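Local structure of cytochrome C'' (Methylophilus methylotrophus, 1GU2) at residues A5-V9 against I113-L117; N55-N59 against E119-T123. The protein carries a heme c covalently attached through two cysteines, with two histidines as axial iron ligands, and probably serves as a monomeric electron-transfer protein. All coordinates share one frame. Residue numbers count along the deposited sequence, not the author numbering.

Contact 1 of 2, residues A5-V9 against I113-L117; sequences AEKLV and IAYLL
V9 lays its CG2 methyl over I113 and L117, 3.6 Å from I113 CG2 and 4.1 Å from L117 CD1, and V9 CG2 also comes to 3.7 Å from the backbone A114 N. Its t rotamer (chi1 174°) spreads the two methyls over the opposing helix, with V9 CG1 at 4.2 Å from A114 CB. Both segments are alpha-helical, marked by V9 N to A5 O and L117 N to I113 O, each 3.1 Å. Their axes approach to 9.3 Å at a crossing angle of -144°, so the helices run roughly antiparallel, and V9 CA lies 6.2 Å from A114 CA. One turn before V9, A5 O is 3.5 Å from I113 CG2, and A5 CB is 4.0 Å from L117 CD2. I113 (m, t) also meets L8, with I113 CD1 at 4.1 Å from L8 CB. L117 CD1 lies 4.0 Å from E6 CA, while the E6 carboxylate hydrogen-bonds Y10. The 277 Å² buried here is mainly packing of apolar side chains. It lays an added N-terminal helix, 2-19, on the C-terminal helix 106-118, which also meets helix 28-36 (A114 and Y115 on I28), probably the counterpart of the canonical N-terminal helix of the cytochrome c fold.

Contact 2 of 2, residues N55-N59 against E119-T123; sequences NNPAN and ETKPT
Neither segment is a regular helix or strand. N56 to N59 form a type I beta turn, with P57 (-73/-2) and A58 (-81/-12) at its corners and N59 N bonded to N56 O at 3.0 Å. The turn belongs to the loop following the heme-attachment CXXCH motif of C49, C52 and H53, and the chain's C-terminal tail wraps past it. That tail is largely extended, as at K121 (-129/120) and P122 (-61/141), but bends at T120 (-112/0). The backbones come closest where A58 CA lies 4.7 Å from P122 CA.

A58 points its methyl into the tail: A58 CB is 3.9 Å from E119 O, 3.7 Å from K121 C and 4.2 Å from P122 CG. P122 CG also lies 3.6 Å from A58 O. On the tail's first residue, E119 CB packs against P57 CG at 3.8 Å, while its carboxylate reaches back to hydrogen-bond Y115. N56, with chi1 t, turns its amide into the curve of the tail, N56 CG lying 3.9 Å from K121 O and 3.6 Å from T123 OG1. The end of N59 faces P122 and T123, N59 CG standing 4.3 Å from P122 CB. At the outer edge a single water bridges the segments, donating to N55 OD1 at 2.4 Å and to T123 OG1 at 2.7 Å.

In the fold
Contact 1 and contact 2 have centres 15 Å apart and interleave along the sequence, in the order 5-9, 55-59, 113-117, 119-123. Helix 106-118 ties them together: while I113, A114 and L117 serve contact 1, Y115 and L116 face P57 of contact 2, with Y115 OH at 3.4 Å from P57 CD and L116 CD2 at 3.5 Å from P57 CB. Each contact has a residue near the heme. The side chain of I113 lies about 7 Å from heme c and that of P57 about 8 Å, while the P57 side chain is about 6 Å from that of the axial ligand H53. The two ends of the chain thus pack on elements, helix 106-118 and the loop after CXXCH, that themselves lie close to the cofactor.

Contact 1 of 2, residues A5-V9 against I113-L117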
ATOM      1  N   ALA A   5      -4.361  -1.120  11.023  1.00 10.90           N
ATOM      2  CA  ALA A   5      -4.573  -1.143   9.562  1.00 10.81           C
ATOM      3  C   ALA A   5      -6.053  -1.149   9.272  1.00 10.25           C
ATOM      4  O   ALA A   5      -6.524  -0.408   8.418  1.00 10.66           O
ATOM      5  CB  ALA A   5      -3.833  -2.350   8.946  1.00 11.50           C
ATOM      6  N   GLU A   6      -6.808  -2.012   9.944  1.00 10.11           N
ATOM      7  CA  GLU A   6      -8.230  -2.083   9.683  1.00 10.10           C
ATOM      8  C   GLU A   6      -8.912  -0.734   9.933  1.00  9.64           C
ATOM      9  O   GLU A   6      -9.754  -0.293   9.146  1.00 10.09           O
ATOM     10  CB  GLU A   6      -8.856  -3.194  10.543  1.00 11.13           C
ATOM     11  CG  GLU A   6     -10.316  -3.436  10.237  1.00 12.76           C
ATOM     12  CD  GLU A   6     -11.011  -4.403  11.170  1.00 12.80           C
ATOM     13  OE1 GLU A   6     -12.266  -4.287  11.344  1.00 14.36           O
ATOM     14  OE2 GLU A   6     -10.353  -5.323  11.692  1.00 15.86           O
ATOM     15  N   LYS A   7      -8.593  -0.072  11.040  1.00  9.57           N
ATOM     16  CA  LYS A   7      -9.213   1.225  11.308  1.00 10.15           C
ATOM     17  C   LYS A   7      -8.858   2.262  10.246  1.00 10.09           C
ATOM     18  O   LYS A   7      -9.683   3.127   9.914  1.00 10.44           O
ATOM     19  CB  LYS A   7      -8.796   1.674  12.710  1.00 10.39           C
ATOM     20  CG  LYS A   7      -9.419   0.855  13.851  1.00 11.13           C
ATOM     21  CD  LYS A   7      -9.139   1.465  15.218  1.00 14.05           C
ATOM     22  CE  LYS A   7      -7.635   1.499  15.509  1.00 13.01           C
ATOM     23  NZ  LYS A   7      -7.411   2.252  16.796  1.00 16.41           N
ATOM     24  N   LEU A   8      -7.649   2.210   9.687  1.00  9.76           N
ATOM     25  CA  LEU A   8      -7.258   3.128   8.601  1.00  9.85           C
ATOM     26  C   LEU A   8      -8.096   2.871   7.361  1.00  9.77           C
ATOM     27  O   LEU A   8      -8.420   3.835   6.631  1.00 10.27           O
ATOM     28  CB  LEU A   8      -5.780   3.038   8.288  1.00 10.93           C
ATOM     29  CG  LEU A   8      -4.845   3.718   9.307  1.00 10.86           C
ATOM     30  CD1 LEU A   8      -3.412   3.317   8.979  1.00 13.41           C
ATOM     31  CD2 LEU A   8      -4.983   5.217   9.331  1.00 14.33           C
ATOM     32  N   VAL A   9      -8.483   1.645   7.075  1.00  9.94           N
ATOM     33  CA  VAL A   9      -9.349   1.423   5.896  1.00 10.76           C
ATOM     34  C   VAL A   9     -10.640   2.206   6.034  1.00 10.26           C
ATOM     35  O   VAL A   9     -11.087   2.853   5.102  1.00 10.84           O
ATOM     36  CB  VAL A   9      -9.640  -0.086   5.744  1.00  9.71           C
ATOM     37  CG1 VAL A   9     -10.663  -0.358   4.619  1.00 11.33           C
ATOM     38  CG2 VAL A   9      -8.397  -0.871   5.446  1.00 11.21           C
ATOM     39  N   ILE A 113      -4.792  -0.847   1.594  1.00  9.59           N
ATOM     40  CA  ILE A 113      -4.691  -1.392   2.941  1.00  9.42           C
ATOM     41  C   ILE A 113      -5.677  -2.531   3.111  1.00  9.24           C
ATOM     42  O   ILE A 113      -5.348  -3.556   3.731  1.00 10.43           O
ATOM     43  CB  ILE A 113      -4.801  -0.289   4.016  1.00  9.64           C
ATOM     44  CG1 ILE A 113      -3.729   0.794   3.850  1.00 10.53           C
ATOM     45  CG2 ILE A 113      -4.781  -0.933   5.393  1.00 12.75           C
ATOM     46  CD1 ILE A 113      -3.877   1.992   4.771  1.00 12.70           C
ATOM     47  N   ALA A 114      -6.856  -2.452   2.520  1.00  9.64           N
ATOM     48  CA  ALA A 114      -7.812  -3.545   2.570  1.00 10.69           C
ATOM     49  C   ALA A 114      -7.209  -4.743   1.892  1.00 10.13           C
ATOM     50  O   ALA A 114      -7.290  -5.865   2.381  1.00 10.76           O
ATOM     51  CB  ALA A 114      -9.117  -3.135   1.906  1.00 11.35           C
ATOM     52  N   TYR A 115      -6.547  -4.551   0.758  1.00 10.09           N
ATOM     53  CA  TYR A 115      -5.845  -5.678   0.085  1.00 10.70           C
ATOM     54  C   TYR A 115      -4.780  -6.263   0.999  1.00 10.35           C
ATOM     55  O   TYR A 115      -4.629  -7.492   1.154  1.00 11.34           O
ATOM     56  CB  TYR A 115      -5.284  -5.169  -1.268  1.00 11.06           C
ATOM     57  CG  TYR A 115      -4.229  -6.113  -1.814  1.00 11.33           C
ATOM     58  CD1 TYR A 115      -4.567  -7.413  -2.151  1.00 13.81           C
ATOM     59  CD2 TYR A 115      -2.901  -5.728  -1.970  1.00 12.87           C
ATOM     60  CE1 TYR A 115      -3.571  -8.264  -2.651  1.00 16.51           C
ATOM     61  CE2 TYR A 115      -1.893  -6.556  -2.461  1.00 14.21           C
ATOM     62  CZ  TYR A 115      -2.286  -7.829  -2.800  1.00 15.47           C
ATOM     63  OH  TYR A 115      -1.344  -8.710  -3.241  1.00 19.14           O
ATOM     64  N   LEU A 116      -3.971  -5.436   1.672  1.00 10.69           N
ATOM     65  CA  LEU A 116      -2.958  -5.942   2.624  1.00 11.44           C
ATOM     66  C   LEU A 116      -3.585  -6.833   3.703  1.00 11.70           C
ATOM     67  O   LEU A 116      -2.906  -7.820   4.114  1.00 12.79           O
ATOM     68  CB  LEU A 116      -2.222  -4.815   3.294  1.00 10.30           C
ATOM     69  CG  LEU A 116      -1.254  -3.978   2.467  1.00 10.10           C
ATOM     70  CD1 LEU A 116      -0.568  -2.951   3.366  1.00 11.31           C
ATOM     71  CD2 LEU A 116      -0.203  -4.800   1.764  1.00 11.51           C
ATOM     72  N   LEU A 117      -4.783  -6.539   4.173  1.00 11.81           N
ATOM     73  CA  LEU A 117      -5.464  -7.337   5.209  1.00 11.84           C
ATOM     74  C   LEU A 117      -5.752  -8.743   4.699  1.00 12.84           C
ATOM     75  O   LEU A 117      -5.954  -9.654   5.505  1.00 14.57           O
ATOM     76  CB  LEU A 117      -6.772  -6.696   5.678  1.00 13.69           C
ATOM     77  CG  LEU A 117      -6.676  -5.368   6.417  1.00 17.45           C
ATOM     78  CD1 LEU A 117      -8.040  -4.783   6.736  1.00 24.59           C
ATOM     79  CD2 LEU A 117      -5.832  -5.518   7.664  1.00 24.18           C
TER

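Contact 2 of 2, residues N55-N59 against E119-T123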
ATOM      1  N   ASN A  55       5.452  -9.457  -5.732  1.00 12.70           N
ATOM      2  CA  ASN A  55       4.018  -9.523  -6.027  1.00 13.12           C
ATOM      3  C   ASN A  55       3.140 -10.090  -4.945  1.00 12.83           C
ATOM      4  O   ASN A  55       1.946 -10.369  -5.065  1.00 13.89           O
ATOM      5  CB  ASN A  55       3.696 -10.316  -7.337  1.00 15.76           C
ATOM      6  CG  ASN A  55       4.087 -11.752  -7.232  1.00 17.84           C
ATOM      7  OD1 ASN A  55       4.303 -12.306  -6.159  1.00 20.64           O
ATOM      8  ND2 ASN A  55       4.211 -12.398  -8.403  1.00 27.87           N
ATOM      9  N   ASN A  56       3.580 -10.327  -3.789  1.00 12.88           N
ATOM     10  CA  ASN A  56       3.038 -10.754  -2.517  1.00 11.65           C
ATOM     11  C   ASN A  56       3.583  -9.884  -1.369  1.00 11.65           C
ATOM     12  O   ASN A  56       4.725 -10.057  -0.930  1.00 11.53           O
ATOM     13  CB  ASN A  56       3.331 -12.250  -2.296  1.00 12.75           C
ATOM     14  CG  ASN A  56       2.546 -12.872  -1.172  1.00 12.69           C
ATOM     15  OD1 ASN A  56       2.463 -14.100  -0.955  1.00 17.30           O
ATOM     16  ND2 ASN A  56       1.904 -12.050  -0.399  1.00 10.66           N
ATOM     17  N   PRO A  57       2.719  -9.038  -0.815  1.00 11.07           N
ATOM     18  CA  PRO A  57       3.168  -8.168   0.296  1.00 11.16           C
ATOM     19  C   PRO A  57       3.395  -8.843   1.624  1.00 10.98           C
ATOM     20  O   PRO A  57       3.863  -8.237   2.595  1.00 11.85           O
ATOM     21  CB  PRO A  57       2.019  -7.159   0.355  1.00 13.30           C
ATOM     22  CG  PRO A  57       0.816  -7.912  -0.090  1.00 12.48           C
ATOM     23  CD  PRO A  57       1.312  -8.802  -1.174  1.00 11.58           C
ATOM     24  N   ALA A  58       3.167 -10.150   1.784  1.00 11.73           N
ATOM     25  CA  ALA A  58       3.503 -10.998   2.880  1.00 11.94           C
ATOM     26  C   ALA A  58       4.964 -11.437   2.790  1.00 11.90           C
ATOM     27  O   ALA A  58       5.483 -11.971   3.791  1.00 13.34           O
ATOM     28  CB  ALA A  58       2.572 -12.204   2.924  1.00 13.99           C
ATOM     29  N   ASN A  59       5.648 -11.214   1.671  1.00 11.01           N
ATOM     30  CA  ASN A  59       7.049 -11.598   1.530  1.00 11.24           C
ATOM     31  C   ASN A  59       8.015 -10.456   1.850  1.00 11.29           C
ATOM     32  O   ASN A  59       7.650  -9.283   1.853  1.00 11.62           O
ATOM     33  CB  ASN A  59       7.432 -12.073   0.087  1.00 15.17           C
ATOM     34  CG  ASN A  59       7.075 -13.537   0.003  1.00 22.34           C
ATOM     35  OD1 ASN A  59       7.619 -14.595   0.099  1.00 22.91           O
ATOM     36  ND2 ASN A  59       5.814 -13.602  -0.266  1.00 17.11           N
ATOM     37  N   GLU A 119      -3.764 -10.574   2.532  1.00 15.89           N
ATOM     38  CA  GLU A 119      -2.528 -11.274   2.166  1.00 17.21           C
ATOM     39  C   GLU A 119      -1.844 -11.718   3.437  1.00 17.53           C
ATOM     40  O   GLU A 119      -1.017 -11.132   4.105  1.00 31.73           O
ATOM     41  CB  GLU A 119      -1.623 -10.408   1.284  1.00 20.69           C
ATOM     42  CG  GLU A 119      -2.242 -10.162  -0.076  1.00 23.98           C
ATOM     43  CD  GLU A 119      -1.948 -11.290  -1.020  1.00 25.27           C
ATOM     44  OE1 GLU A 119      -1.835 -12.460  -0.624  1.00 24.34           O
ATOM     45  OE2 GLU A 119      -1.816 -11.038  -2.232  1.00 24.94           O
ATOM     46  N   THR A 120      -2.176 -12.910   3.914  1.00 17.42           N
ATOM     47  CA  THR A 120      -1.696 -13.300   5.238  1.00 19.52           C
ATOM     48  C   THR A 120      -0.685 -14.433   5.113  1.00 18.40           C
ATOM     49  O   THR A 120      -0.212 -14.939   6.130  1.00 20.55           O
ATOM     50  CB  THR A 120      -2.849 -13.760   6.140  1.00 24.40           C
ATOM     51  OG1 THR A 120      -3.387 -14.948   5.560  1.00 24.77           O
ATOM     52  CG2 THR A 120      -4.016 -12.756   6.226  1.00 25.66           C
ATOM     53  N   LYS A 121      -0.380 -14.907   3.904  1.00 19.25           N
ATOM     54  CA  LYS A 121       0.520 -16.049   3.756  1.00 22.21           C
ATOM     55  C   LYS A 121       1.650 -15.758   2.760  1.00 18.73           C
ATOM     56  O   LYS A 121       1.407 -15.457   1.570  1.00 17.60           O
ATOM     57  CB  LYS A 121      -0.252 -17.287   3.283  1.00 31.17           C
ATOM     58  CG  LYS A 121      -1.447 -17.668   4.152  1.00 38.61           C
ATOM     59  CD  LYS A 121      -0.982 -18.647   5.230  1.00 51.11           C
ATOM     60  CE  LYS A 121      -2.160 -19.081   6.092  1.00 56.58           C
ATOM     61  NZ  LYS A 121      -1.748 -19.555   7.458  1.00 75.00           N
ATOM     62  N   PRO A 122       2.887 -15.823   3.189  1.00 18.56           N
ATOM     63  CA  PRO A 122       4.005 -15.661   2.239  1.00 17.77           C
ATOM     64  C   PRO A 122       3.980 -16.728   1.187  1.00 18.18           C
ATOM     65  O   PRO A 122       3.680 -17.897   1.422  1.00 19.39           O
ATOM     66  CB  PRO A 122       5.231 -15.774   3.146  1.00 21.29           C
ATOM     67  CG  PRO A 122       4.706 -15.415   4.494  1.00 24.16           C
ATOM     68  CD  PRO A 122       3.330 -15.996   4.573  1.00 24.09           C
ATOM     69  N   THR A 123       4.263 -16.488  -0.041  1.00 17.27           N
ATOM     70  CA  THR A 123       4.786 -17.291  -1.117  1.00 16.09           C
ATOM     71  C   THR A 123       6.028 -18.074  -0.716  1.00 16.96           C
ATOM     72  O   THR A 123       6.994 -17.549  -0.148  1.00 19.42           O
ATOM     73  CB  THR A 123       5.152 -16.463  -2.379  1.00 19.12           C
ATOM     74  OG1 THR A 123       3.982 -15.741  -2.838  1.00 19.46           O
ATOM     75  CG2 THR A 123       5.598 -17.374  -3.531  1.00 22.03           C
TER
HETATM   76  O   HOH W   1       5.032 -14.232  -4.836  1.00 46.24           O